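Local coordinates for glycerol dehydratase (Clostridium butyricum, PDB 1R9D), which dehydrates glycerol without coenzyme B12, probably by means of a radical carried on a glycine, as in other glycyl radical enzymes, at residues Gly679-Cys684 and Ser720-Ser725; Glu309-Ile314 and Asn356-Met361. All coordinates share one frame; numbering follows the deposited sequence.

Contact 1 of 2, residues Gly679-Cys684 and Ser720-Ser725; sequences GPTAAC and SSLIRS
L722 pushes one methyl, CD1, toward the first turn of helix 680-687, and every touch between 679-684 and 720-725 runs through its side chain. The apolar contacts come first: CB of P680 lies 4.2 Å from CD1 of L722, and SG of C684 sits 4.0 Å from the same methyl, with the branch carbon CG of L722 scarcely farther off. Leucine suits this place because its forked apolar end can meet P680, T681 and C684 together; CG, anti to the backbone N (chi1 -176°), carries that end across. The gap is wide: the short axes run 17° apart and come no closer than 10.2 Å. Helix 712-728 makes the beta-alpha-beta crossover between parallel strands 702-705 and 733-738 of a five-stranded sheet; P680 and L722 both touch Q703 and F705 of the former, and L722 also touches F736 of the latter. The polar edge is T681, exposed, whose OG1 meets CD1 of L722 at 3.9 Å in a plain van der Waals contact. G679 is the N-cap, its backbone turned so that a CB would collide with the preceding carbonyl O; P680 fits the first turn, where its missing N-H costs no helical bond.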
# COMPACT_ATOMS: atom_id res chain seq x y z
N GLY A 679 29.81 19.57 -44.18
CA GLY A 679 30.03 20.68 -43.28
C GLY A 679 29.08 20.69 -42.09
O GLY A 679 28.03 20.05 -42.14
N PRO A 680 29.42 21.41 -41.01
CA PRO A 680 28.56 21.46 -39.82
C PRO A 680 27.22 22.18 -40.00
O PRO A 680 26.24 21.83 -39.33
CB PRO A 680 29.45 22.14 -38.79
CG PRO A 680 30.30 23.05 -39.63
CD PRO A 680 30.66 22.16 -40.80
N THR A 681 27.16 23.17 -40.87
CA THR A 681 25.91 23.89 -41.09
C THR A 681 24.90 22.94 -41.73
O THR A 681 23.74 22.88 -41.31
CB THR A 681 26.09 25.11 -42.01
OG1 THR A 681 26.96 26.06 -41.37
CG2 THR A 681 24.75 25.78 -42.29
N ALA A 682 25.34 22.20 -42.75
CA ALA A 682 24.46 21.25 -43.42
C ALA A 682 23.97 20.22 -42.42
O ALA A 682 22.81 19.81 -42.44
CB ALA A 682 25.19 20.57 -44.57
N ALA A 683 24.87 19.78 -41.53
CA ALA A 683 24.50 18.81 -40.51
C ALA A 683 23.41 19.40 -39.61
O ALA A 683 22.41 18.74 -39.33
CB ALA A 683 25.72 18.43 -39.68
N CYS A 684 23.61 20.64 -39.18
CA CYS A 684 22.63 21.31 -38.32
C CYS A 684 21.29 21.40 -39.03
O CYS A 684 20.24 21.16 -38.43
CB CYS A 684 23.10 22.72 -37.96
SG CYS A 684 24.39 22.81 -36.67
N SER A 720 29.13 30.97 -32.59
CA SER A 720 27.93 31.70 -32.20
C SER A 720 26.89 31.69 -33.33
O SER A 720 25.70 31.49 -33.10
CB SER A 720 28.29 33.14 -31.84
OG SER A 720 27.13 33.95 -31.76
N SER A 721 27.36 31.91 -34.56
CA SER A 721 26.46 31.92 -35.71
C SER A 721 25.89 30.52 -35.98
O SER A 721 24.72 30.37 -36.35
CB SER A 721 27.20 32.43 -36.95
OG SER A 721 26.33 32.48 -38.06
N LEU A 722 26.73 29.50 -35.80
CA LEU A 722 26.32 28.12 -36.02
C LEU A 722 25.19 27.76 -35.06
O LEU A 722 24.19 27.16 -35.47
CB LEU A 722 27.50 27.19 -35.79
CG LEU A 722 27.29 25.69 -36.06
CD1 LEU A 722 27.26 25.44 -37.55
CD2 LEU A 722 28.42 24.90 -35.41
N ILE A 723 25.36 28.11 -33.80
CA ILE A 723 24.36 27.81 -32.78
C ILE A 723 23.04 28.54 -33.06
O ILE A 723 21.97 27.94 -33.05
CB ILE A 723 24.87 28.18 -31.37
CG1 ILE A 723 26.07 27.29 -31.01
CG2 ILE A 723 23.76 28.05 -30.34
CD1 ILE A 723 26.86 27.75 -29.77
N ARG A 724 23.12 29.84 -33.30
CA ARG A 724 21.92 30.61 -33.56
C ARG A 724 21.13 30.11 -34.77
O ARG A 724 19.90 30.10 -34.74
CB ARG A 724 22.26 32.09 -33.74
CG ARG A 724 22.57 32.78 -32.42
CD ARG A 724 23.08 34.19 -32.64
NE ARG A 724 23.17 34.94 -31.39
CZ ARG A 724 23.86 36.07 -31.25
NH1 ARG A 724 24.52 36.57 -32.28
NH2 ARG A 724 23.88 36.70 -30.08
N SER A 725 21.82 29.69 -35.82
CA SER A 725 21.14 29.20 -37.01
C SER A 725 20.40 27.90 -36.72
O SER A 725 19.28 27.69 -37.19
CB SER A 725 22.13 28.98 -38.15
OG SER A 725 21.46 28.42 -39.27

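Contact 2 of 2, residues Glu309-Ile314 and Asn356-Met361; sequences ELIDCI and NKVSYM
I311 meets M361 where helix 304-317 faces the start of helix 357-369, and the two side chains cross at about a right angle. The tight part is a single methyl, CD1 of I311, which rests 3.7 Å from CB of M361 and 3.9 Å from SD of M361. Isoleucine does this well because its longer branch is extended (chi2 -179°), so that CD1 reaches the base of the methionine. The flexible thioether of M361 offers its polarisable sulfur to the methyl without requiring a partner for a hydrogen bond. F260 of helix 260-277 also touches I311, so this methyl-bearing side chain belongs to a larger apolar layer.

The looser part is V358, buried as well, whose CG1 stands 4.4 Å from CD1 of I311 and whose side chain also reaches Y293 of helix 288-298. Beyond it the helix start turns polar and, at K357, exposed. There N356 and S359 form a capping box: N of N356 donates to OG of S359 at 2.9 Å in a nearly straight bond (165°), while OD1 of N356 accepts from N of S359 at 3.1 Å, that donor tilted 32° from the carbonyl plane. A weak bond from N of V358 reaches the same oxygen. D289 bonds OG of S359 through its carboxylate and ND2 of N356 through its backbone oxygen.

Q308, one residue before 309-314 on the same helix, bonds NE2 to OD1 of D312 and reaches across to O of M361. Between the segments themselves the chemistry is purely apolar, which implies that dispersion and the exclusion of water hold them together, while polar groups at the margin pair with one another and with D289 to set the start of helix 357-369.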
# COMPACT_ATOMS: atom_id res chain seq x y z
N GLU A 309 35.77 32.02 -5.26
CA GLU A 309 36.44 30.87 -4.66
C GLU A 309 35.41 29.92 -4.03
O GLU A 309 35.57 28.70 -4.09
CB GLU A 309 37.47 31.32 -3.61
CG GLU A 309 38.25 30.18 -2.96
CD GLU A 309 39.38 30.67 -2.06
OE1 GLU A 309 39.21 31.71 -1.39
OE2 GLU A 309 40.44 30.00 -2.01
N LEU A 310 34.35 30.48 -3.45
CA LEU A 310 33.31 29.66 -2.84
C LEU A 310 32.56 28.86 -3.90
O LEU A 310 32.22 27.69 -3.70
CB LEU A 310 32.33 30.54 -2.06
CG LEU A 310 32.87 31.13 -0.75
CD1 LEU A 310 31.86 32.08 -0.15
CD2 LEU A 310 33.19 29.99 0.21
N ILE A 311 32.30 29.50 -5.04
CA ILE A 311 31.62 28.82 -6.13
C ILE A 311 32.54 27.70 -6.63
O ILE A 311 32.08 26.59 -6.91
CB ILE A 311 31.27 29.81 -7.27
CG1 ILE A 311 30.20 30.79 -6.78
CG2 ILE A 311 30.77 29.06 -8.50
CD1 ILE A 311 29.75 31.81 -7.81
N ASP A 312 33.84 27.98 -6.72
CA ASP A 312 34.79 26.96 -7.16
C ASP A 312 34.75 25.76 -6.21
O ASP A 312 34.85 24.62 -6.64
CB ASP A 312 36.21 27.52 -7.22
CG ASP A 312 36.39 28.59 -8.28
OD1 ASP A 312 35.55 28.66 -9.21
OD2 ASP A 312 37.38 29.35 -8.20
N CYS A 313 34.62 26.03 -4.91
CA CYS A 313 34.57 24.95 -3.94
C CYS A 313 33.32 24.09 -4.15
O CYS A 313 33.38 22.87 -4.01
CB CYS A 313 34.58 25.50 -2.51
SG CYS A 313 36.20 26.10 -1.99
N ILE A 314 32.21 24.73 -4.48
CA ILE A 314 30.97 24.00 -4.73
C ILE A 314 31.17 23.12 -5.96
O ILE A 314 30.74 21.96 -5.99
CB ILE A 314 29.78 24.96 -4.97
CG1 ILE A 314 29.35 25.60 -3.64
CG2 ILE A 314 28.61 24.20 -5.58
CD1 ILE A 314 28.27 26.64 -3.77
N ASN A 356 22.99 37.43 -15.03
CA ASN A 356 23.50 38.19 -13.89
C ASN A 356 24.95 37.83 -13.57
O ASN A 356 25.55 36.98 -14.23
CB ASN A 356 22.60 38.00 -12.64
CG ASN A 356 22.55 36.57 -12.14
OD1 ASN A 356 23.58 35.92 -11.96
ND2 ASN A 356 21.35 36.07 -11.89
N LYS A 357 25.51 38.50 -12.56
CA LYS A 357 26.90 38.27 -12.18
C LYS A 357 27.25 36.81 -11.92
O LYS A 357 28.30 36.33 -12.34
CB LYS A 357 27.24 39.11 -10.95
CG LYS A 357 28.70 39.02 -10.52
CD LYS A 357 29.62 39.66 -11.55
CE LYS A 357 31.07 39.65 -11.08
NZ LYS A 357 31.97 40.31 -12.06
N VAL A 358 26.37 36.10 -11.22
CA VAL A 358 26.61 34.69 -10.91
C VAL A 358 26.60 33.85 -12.19
O VAL A 358 27.28 32.83 -12.26
CB VAL A 358 25.54 34.13 -9.93
CG1 VAL A 358 25.80 32.66 -9.66
CG2 VAL A 358 25.59 34.91 -8.63
N SER A 359 25.85 34.29 -13.19
CA SER A 359 25.80 33.57 -14.46
C SER A 359 27.23 33.46 -14.98
O SER A 359 27.68 32.39 -15.38
CB SER A 359 24.97 34.33 -15.50
OG SER A 359 23.66 34.61 -15.06
N TYR A 360 27.94 34.59 -14.97
CA TYR A 360 29.32 34.62 -15.45
C TYR A 360 30.30 33.92 -14.52
O TYR A 360 31.30 33.36 -14.98
CB TYR A 360 29.75 36.07 -15.69
CG TYR A 360 29.09 36.70 -16.90
CD1 TYR A 360 28.08 37.65 -16.76
CD2 TYR A 360 29.46 36.31 -18.19
CE1 TYR A 360 27.45 38.21 -17.89
CE2 TYR A 360 28.84 36.86 -19.32
CZ TYR A 360 27.84 37.80 -19.16
OH TYR A 360 27.24 38.34 -20.28
N MET A 361 30.04 33.95 -13.22
CA MET A 361 30.93 33.28 -12.28
C MET A 361 30.86 31.77 -12.45
O MET A 361 31.82 31.06 -12.17
CB MET A 361 30.59 33.67 -10.84
CG MET A 361 30.87 35.13 -10.53
SD MET A 361 30.71 35.50 -8.77
CE MET A 361 28.98 35.85 -8.67

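Contact 2 closes before contact 1 opens along the chain, and the two belong to different regions: 309-314 with 356-361 to the pyruvate formate lyase-like part, 679-684 with 720-725 to the glycine radical part. Their centres are 30 Å apart, and their nearest atoms, about 10 Å apart, do not touch. One mixed sheet relates them through the fold: its parallel neighbours 341-344 and 375-380 are connected through helix 357-369 of contact 2, and its parallel neighbours 702-705 and 733-738 through helix 712-728 of contact 1. G763, the predicted radical site, lies in the same region as contact 1, but neither contact contains it, and the radical is not present in this structure.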